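Local coordinates for probable spore coat polysaccharide biosynthesis protein E (Chromobacterium violaceum ATCC 12472, PDB 3G8R) that probably condenses an N-acylmannosamine 6-phosphate with phosphoenolpyruvate, as an N-acylneuraminate-9-phosphate synthase, and binds zinc in its TIM barrel, at residues L50-H55 with P98-S103; G161-I166 with G194-Y199; V282-P287 with T325-D330. One frame throughout, in Å; residues are numbered along the deposited sequence.

Interaction 1 (L50-H55 with P98-S103)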
# COMPACT_ATOMS: atom_id res chain seq x y z
N LEU A 50 12.41 38.33 -3.20
CA LEU A 50 11.50 38.92 -4.16
C LEU A 50 12.10 40.04 -5.00
O LEU A 50 11.68 40.24 -6.15
CB LEU A 50 10.20 39.34 -3.49
CG LEU A 50 8.95 38.56 -3.94
CD1 LEU A 50 9.04 37.05 -3.73
CD2 LEU A 50 7.71 39.10 -3.25
N ASP A 51 13.10 40.73 -4.43
CA ASP A 51 13.94 41.72 -5.15
C ASP A 51 14.60 41.18 -6.42
O ASP A 51 14.45 41.76 -7.49
CB ASP A 51 15.04 42.27 -4.23
CG ASP A 51 14.54 43.36 -3.26
OD1 ASP A 51 13.45 43.96 -3.51
OD2 ASP A 51 15.26 43.61 -2.26
N THR A 52 15.35 40.08 -6.26
CA THR A 52 16.07 39.43 -7.34
C THR A 52 15.13 38.52 -8.14
O THR A 52 15.24 38.40 -9.37
CB THR A 52 17.25 38.55 -6.81
OG1 THR A 52 16.79 37.70 -5.76
CG2 THR A 52 18.39 39.41 -6.27
N PHE A 53 14.20 37.89 -7.44
CA PHE A 53 13.50 36.75 -7.97
C PHE A 53 12.49 37.11 -9.02
O PHE A 53 12.34 36.38 -10.01
CB PHE A 53 12.79 35.98 -6.86
CG PHE A 53 12.24 34.68 -7.32
CD1 PHE A 53 10.88 34.54 -7.59
CD2 PHE A 53 13.09 33.60 -7.54
CE1 PHE A 53 10.36 33.33 -8.04
CE2 PHE A 53 12.59 32.39 -7.98
CZ PHE A 53 11.22 32.24 -8.23
N ILE A 54 11.77 38.19 -8.78
CA ILE A 54 10.82 38.67 -9.76
C ILE A 54 11.55 39.68 -10.61
O ILE A 54 12.00 40.72 -10.13
CB ILE A 54 9.58 39.29 -9.12
CG1 ILE A 54 8.91 38.27 -8.18
CG2 ILE A 54 8.65 39.86 -10.22
CD1 ILE A 54 7.45 38.56 -7.80
N HIS A 55 11.67 39.36 -11.87
CA HIS A 55 12.46 40.18 -12.74
C HIS A 55 11.84 41.55 -12.98
O HIS A 55 10.61 41.68 -13.09
CB HIS A 55 12.71 39.47 -14.05
CG HIS A 55 13.72 40.15 -14.90
ND1 HIS A 55 13.38 40.95 -15.97
CD2 HIS A 55 15.07 40.20 -14.81
CE1 HIS A 55 14.47 41.43 -16.52
NE2 HIS A 55 15.51 40.99 -15.83
N PRO A 98 13.94 27.19 -0.29
CA PRO A 98 14.55 28.33 -0.93
C PRO A 98 14.33 28.22 -2.43
O PRO A 98 14.27 27.13 -2.96
CB PRO A 98 16.01 28.09 -0.66
CG PRO A 98 16.13 26.61 -0.83
CD PRO A 98 14.86 26.04 -0.24
N PHE A 99 14.27 29.34 -3.13
CA PHE A 99 14.22 29.24 -4.58
C PHE A 99 15.40 29.96 -5.18
O PHE A 99 15.69 29.77 -6.37
CB PHE A 99 12.90 29.79 -5.12
CG PHE A 99 11.71 29.00 -4.68
CD1 PHE A 99 11.11 28.09 -5.55
CD2 PHE A 99 11.20 29.14 -3.40
CE1 PHE A 99 10.02 27.33 -5.14
CE2 PHE A 99 10.12 28.40 -2.98
CZ PHE A 99 9.52 27.48 -3.85
N ASP A 100 16.07 30.77 -4.34
CA ASP A 100 17.24 31.61 -4.69
C ASP A 100 18.44 31.06 -3.99
O ASP A 100 18.31 30.44 -2.95
CB ASP A 100 17.12 32.98 -4.04
CG ASP A 100 16.10 33.83 -4.67
OD1 ASP A 100 15.14 34.17 -3.96
OD2 ASP A 100 16.26 34.20 -5.85
N GLU A 101 19.63 31.39 -4.49
CA GLU A 101 20.82 31.13 -3.72
C GLU A 101 20.76 31.96 -2.47
O GLU A 101 20.95 31.44 -1.37
CB GLU A 101 22.10 31.40 -4.51
CG GLU A 101 21.90 32.01 -5.89
CD GLU A 101 21.35 31.02 -6.89
OE1 GLU A 101 22.02 29.99 -7.15
OE2 GLU A 101 20.24 31.27 -7.39
N GLU A 102 20.46 33.24 -2.63
CA GLU A 102 20.37 34.16 -1.49
C GLU A 102 19.40 33.67 -0.42
O GLU A 102 19.56 34.02 0.75
CB GLU A 102 20.01 35.59 -1.93
CG GLU A 102 20.08 36.64 -0.80
CD GLU A 102 20.12 38.09 -1.30
OE1 GLU A 102 19.94 39.02 -0.47
OE2 GLU A 102 20.33 38.31 -2.52
N SER A 103 18.40 32.88 -0.81
CA SER A 103 17.43 32.39 0.18
C SER A 103 18.02 31.24 0.99
O SER A 103 17.67 31.05 2.15
CB SER A 103 16.10 32.01 -0.47
OG SER A 103 15.55 33.12 -1.15
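Phe53 and Asp100 carry the meeting of the short helix 50-53 with the turn that follows barrel strand 93-98, and no hydrogen bond joins the two segments directly. The Phe53 ring swings across to the other segment because CG stands anti to the backbone N, chi1 -170°, beside its own carbonyl carbon. Asp100 takes the other common course, CG anti to the carbonyl carbon, and brings its carboxylate to the edge of that ring, where OD2 lies near the ring plane, 3.6 Å from Phe53 CD2. The carboxylate thus faces the C-H edge of the ring, whose slight positive charge probably suits it. The planes of ring and carboxylate are almost perpendicular, 89° apart. Further round, Phe53 CE2 touches Phe99 CB at 3.9 Å; only the root of Phe99 takes part, since its ring turns away. The carboxylate is held from its other oxygen: Asp100 OD1 accepts Ser103 OG at 3.0 Å on its anti lone pair and also the backbone N of Asn49. Thr52 OG1, in the crowded position between backbone N and carbonyl carbon, comes to 3.5 Å from Asp100 OD2 but has its hydrogen bond with Asn49 O. From the second subunit, Phe303 stacks on the Phe53 ring and Arg280 forms a salt bridge to Glu101. The side chain of Phe99 lies about 8 Å from the bound zinc. Here the short helix after strand 40-47 and the turn after strand 93-98 meet at the C-terminal mouth of a TIM barrel, the end that holds the active site in this fold, against the SAF domain of the second subunit, consistent with the domain-swapped dimers of sialic acid synthases.

Interaction 2 (G161-I166 with G194-Y199)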
# COMPACT_ATOMS: atom_id res chain seq x y z
N GLY A 161 27.68 12.67 0.88
CA GLY A 161 27.25 12.29 2.23
C GLY A 161 26.02 12.94 2.83
O GLY A 161 25.85 12.94 4.05
N LYS A 162 25.15 13.45 1.97
CA LYS A 162 23.94 14.09 2.41
C LYS A 162 22.84 13.15 2.94
O LYS A 162 22.69 12.03 2.48
CB LYS A 162 23.41 14.95 1.28
CG LYS A 162 23.75 16.38 1.48
CD LYS A 162 24.80 16.83 0.51
CE LYS A 162 25.79 17.84 1.16
NZ LYS A 162 25.10 18.96 1.87
N ASP A 163 22.09 13.63 3.92
CA ASP A 163 20.86 12.96 4.34
C ASP A 163 19.74 13.36 3.38
O ASP A 163 19.20 14.48 3.46
CB ASP A 163 20.50 13.36 5.77
CG ASP A 163 19.10 12.89 6.19
OD1 ASP A 163 18.24 12.43 5.36
OD2 ASP A 163 18.83 13.01 7.40
N LEU A 164 19.37 12.46 2.48
CA LEU A 164 18.38 12.82 1.46
C LEU A 164 17.03 12.16 1.65
O LEU A 164 16.94 11.07 2.21
CB LEU A 164 18.93 12.56 0.07
CG LEU A 164 18.23 13.06 -1.19
CD1 LEU A 164 17.63 14.50 -1.10
CD2 LEU A 164 19.25 12.95 -2.32
N THR A 165 15.99 12.84 1.21
CA THR A 165 14.64 12.32 1.22
C THR A 165 14.07 12.72 -0.09
O THR A 165 14.19 13.86 -0.48
CB THR A 165 13.86 12.95 2.36
OG1 THR A 165 14.47 12.51 3.58
CG2 THR A 165 12.41 12.53 2.36
N ILE A 166 13.44 11.78 -0.78
CA ILE A 166 12.88 12.05 -2.08
C ILE A 166 11.35 11.88 -2.11
O ILE A 166 10.84 10.87 -1.60
CB ILE A 166 13.58 11.15 -3.05
CG1 ILE A 166 14.83 11.89 -3.51
CG2 ILE A 166 12.68 10.76 -4.23
CD1 ILE A 166 15.29 11.47 -4.87
N GLY A 194 18.17 2.93 0.63
CA GLY A 194 18.86 3.83 1.58
C GLY A 194 18.68 5.32 1.26
O GLY A 194 19.62 6.12 1.41
N VAL A 195 17.48 5.69 0.79
CA VAL A 195 17.08 7.09 0.71
C VAL A 195 15.68 7.12 1.24
O VAL A 195 14.85 6.32 0.81
CB VAL A 195 17.11 7.64 -0.74
CG1 VAL A 195 16.33 8.91 -0.85
CG2 VAL A 195 18.51 7.93 -1.17
N ARG A 196 15.39 7.99 2.20
CA ARG A 196 14.03 8.07 2.74
C ARG A 196 13.06 8.44 1.63
O ARG A 196 13.34 9.34 0.82
CB ARG A 196 13.96 9.11 3.83
CG ARG A 196 13.02 8.76 4.94
CD ARG A 196 13.45 9.45 6.21
NE ARG A 196 14.93 9.53 6.34
CZ ARG A 196 15.67 10.66 6.35
NH1 ARG A 196 15.10 11.86 6.23
NH2 ARG A 196 17.00 10.58 6.49
N ILE A 197 11.91 7.77 1.57
CA ILE A 197 10.94 8.09 0.53
C ILE A 197 9.72 8.73 1.13
O ILE A 197 9.26 8.28 2.15
CB ILE A 197 10.55 6.84 -0.26
CG1 ILE A 197 11.79 6.27 -0.98
CG2 ILE A 197 9.39 7.13 -1.28
CD1 ILE A 197 12.40 7.23 -2.03
N GLY A 198 9.17 9.77 0.51
CA GLY A 198 7.98 10.42 1.07
C GLY A 198 6.98 10.81 0.01
O GLY A 198 7.13 10.44 -1.17
N TYR A 199 5.97 11.57 0.42
CA TYR A 199 4.84 11.93 -0.43
C TYR A 199 4.42 13.34 -0.11
O TYR A 199 4.05 13.61 1.03
CB TYR A 199 3.66 11.00 -0.16
CG TYR A 199 2.39 11.37 -0.92
CD1 TYR A 199 1.14 11.21 -0.36
CD2 TYR A 199 2.45 11.92 -2.22
CE1 TYR A 199 -0.04 11.57 -1.09
CE2 TYR A 199 1.31 12.27 -2.94
CZ TYR A 199 0.07 12.09 -2.38
OH TYR A 199 -1.05 12.45 -3.13
O HOH W 1 17.88 8.00 3.46
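With CG anti to its backbone N (chi1 170°), Asp163 extends its carboxylate toward Arg196, whose chain is nearly extended at chi2 and bends at chi3 (-37°) to bring the guanidinium back over the neighbouring strand. Arg196 NH2 gives Asp163 OD1 a very short, bent hydrogen bond of 2.5 Å within a salt bridge; the nitrogen comes from above the carboxylate plane, and the two flat groups stand 86° apart. Thr165 OG1, anti to its carbonyl carbon, lies 2.8 Å from Arg196 NH1, at an angle too poor for a hydrogen bond. Beneath these side chains, strands 164-168 and 196-201 run in parallel register. Ile166 N gives a nearly straight bond to Arg196 O (2.9 Å), and Ile166 O takes Gly198 N at 2.9 Å; the third rung, Arg196 N to Leu164 O, is weak, and a water weakly bridges the same two atoms and Gly194 O. On the face opposite Thr165 and Arg196, Ile166 and Ile197 lie side by side against helices 147-158 and 184-191, with CG2 of the former 4.2 Å from CD1 of the latter. Val195 CG1, anti to its backbone N, packs 4.2 Å from Ile166 CB. These two adjacent parallel strands, joined through helix 184-191 in a beta-alpha-beta unit, thus change character along their length: well-formed backbone bonds between buried residues give way, at the N-terminal end, to loose, hydrated pairing backed by a salt bridge.

Interaction 3 (V282-P287 with T325-D330)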
# COMPACT_ATOMS: atom_id res chain seq x y z
N VAL A 282 -4.87 -38.08 13.48
CA VAL A 282 -4.51 -39.38 12.97
C VAL A 282 -5.08 -40.40 13.91
O VAL A 282 -4.78 -40.38 15.11
CB VAL A 282 -3.00 -39.54 12.95
CG1 VAL A 282 -2.61 -40.92 12.42
CG2 VAL A 282 -2.42 -38.50 12.13
N PHE A 283 -5.89 -41.31 13.36
CA PHE A 283 -6.52 -42.35 14.17
C PHE A 283 -6.05 -43.71 13.72
O PHE A 283 -5.80 -43.92 12.54
CB PHE A 283 -8.05 -42.31 14.01
CG PHE A 283 -8.69 -41.08 14.60
CD1 PHE A 283 -9.28 -41.13 15.85
CD2 PHE A 283 -8.70 -39.87 13.89
CE1 PHE A 283 -9.90 -39.98 16.40
CE2 PHE A 283 -9.31 -38.72 14.42
CZ PHE A 283 -9.92 -38.77 15.67
N ALA A 284 -5.94 -44.64 14.67
CA ALA A 284 -5.73 -46.05 14.30
C ALA A 284 -7.02 -46.65 13.71
O ALA A 284 -8.14 -46.38 14.18
CB ALA A 284 -5.23 -46.87 15.46
N THR A 285 -6.85 -47.45 12.65
CA THR A 285 -8.00 -48.07 12.02
C THR A 285 -8.15 -49.54 12.46
O THR A 285 -9.14 -50.21 12.13
CB THR A 285 -7.91 -48.00 10.49
OG1 THR A 285 -6.77 -48.71 10.06
CG2 THR A 285 -7.76 -46.60 10.05
N ARG A 286 -7.17 -49.99 13.26
CA ARG A 286 -6.80 -51.39 13.43
C ARG A 286 -5.94 -51.45 14.71
O ARG A 286 -5.16 -50.53 14.96
CB ARG A 286 -6.00 -51.77 12.20
CG ARG A 286 -5.22 -53.01 12.21
CD ARG A 286 -4.84 -53.30 10.78
NE ARG A 286 -5.89 -54.04 10.07
CZ ARG A 286 -6.75 -53.53 9.17
NH1 ARG A 286 -7.65 -54.31 8.59
NH2 ARG A 286 -6.73 -52.23 8.86
N PRO A 287 -6.06 -52.51 15.54
CA PRO A 287 -5.21 -52.42 16.72
C PRO A 287 -3.74 -52.39 16.30
O PRO A 287 -3.35 -53.09 15.37
CB PRO A 287 -5.51 -53.72 17.49
CG PRO A 287 -6.66 -54.36 16.79
CD PRO A 287 -6.69 -53.83 15.40
N THR A 325 3.59 -48.02 23.08
CA THR A 325 2.55 -48.78 23.80
C THR A 325 1.41 -49.09 22.81
O THR A 325 1.23 -48.37 21.84
CB THR A 325 2.01 -47.97 25.03
OG1 THR A 325 1.72 -46.61 24.65
CG2 THR A 325 3.02 -47.95 26.20
N PRO A 326 0.62 -50.16 23.04
CA PRO A 326 -0.36 -50.54 22.02
C PRO A 326 -1.54 -49.57 21.87
O PRO A 326 -2.06 -49.07 22.86
CB PRO A 326 -0.86 -51.91 22.51
CG PRO A 326 -0.66 -51.88 23.97
CD PRO A 326 0.59 -51.09 24.19
N ILE A 327 -1.94 -49.33 20.63
CA ILE A 327 -3.02 -48.41 20.33
C ILE A 327 -4.28 -49.19 19.98
O ILE A 327 -4.26 -50.03 19.09
CB ILE A 327 -2.69 -47.50 19.12
CG1 ILE A 327 -1.19 -47.18 19.02
CG2 ILE A 327 -3.60 -46.21 19.14
CD1 ILE A 327 -0.77 -45.77 19.36
N ALA A 328 -5.39 -48.91 20.66
CA ALA A 328 -6.64 -49.60 20.34
C ALA A 328 -7.14 -49.16 18.97
O ALA A 328 -6.90 -48.03 18.56
CB ALA A 328 -7.67 -49.31 21.38
N ALA A 329 -7.85 -50.03 18.27
CA ALA A 329 -8.48 -49.60 17.02
C ALA A 329 -9.47 -48.46 17.22
O ALA A 329 -10.13 -48.36 18.28
CB ALA A 329 -9.14 -50.75 16.33
N ASP A 330 -9.54 -47.60 16.19
CA ASP A 330 -10.40 -46.39 16.14
C ASP A 330 -10.02 -45.36 17.21
O ASP A 330 -10.69 -44.36 17.42
CB ASP A 330 -11.89 -46.77 16.12
CG ASP A 330 -12.32 -47.45 14.79
OD1 ASP A 330 -13.32 -48.21 14.80
OD2 ASP A 330 -11.68 -47.24 13.73
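One hydrogen bond, and a weak one, links the end of strand 281-284 to the loop 325-330: Asp330 N reaches Ala284 O at 2.7 Å, but the N-H...O angle is only 125°. Asp330 has positive phi (64°), which turns the chain at this point. A CA-H...O contact adds to this, Pro287 CA standing 3.5 Å from Ile327 O. The remaining contacts are van der Waals, by small groups against apolar carbons and backbone. Ala284 CB faces the loop, 3.7 Å from Ala328 O, and touches Ile327 CG2 at 4.1 Å. Ala329 CB rests against the peptide between Arg286 and Pro287, 3.6 Å from Pro287 N, with Pro287 CD alongside. Aromatic stacking reaches beyond the chain, where the ring of Phe283 meets His55 of the second subunit. The end-to-end directions of the touching parts differ by 116°, and 325-330 holds no regular strand. Within the SAF domain, Ala284 and Val282 continue this link through backbone bonds to Ala331 and Val333, while Phe283 and Thr285 bond to strand 299-302 and its approach.

How the interactions relate
Interactions 1 and 2 belong to the NeuB barrel, with centres 26 Å apart, whereas interaction 3 lies in the SAF domain, 88 Å from interaction 1 between centres. Interaction 2 is barrel wall, held by backbone bonds between adjacent strands and, at their start, by a salt bridge; interaction 1 is also largely buried, yet joins a helix and a turn at the barrel mouth through side chains alone. Interaction 3, more exposed, relies on small apolar groups and one weak backbone bond. Distance within the chain is bridged by the dimer: interactions 1 and 3 both touch the second subunit, whereas interaction 2 is touched by no second chain.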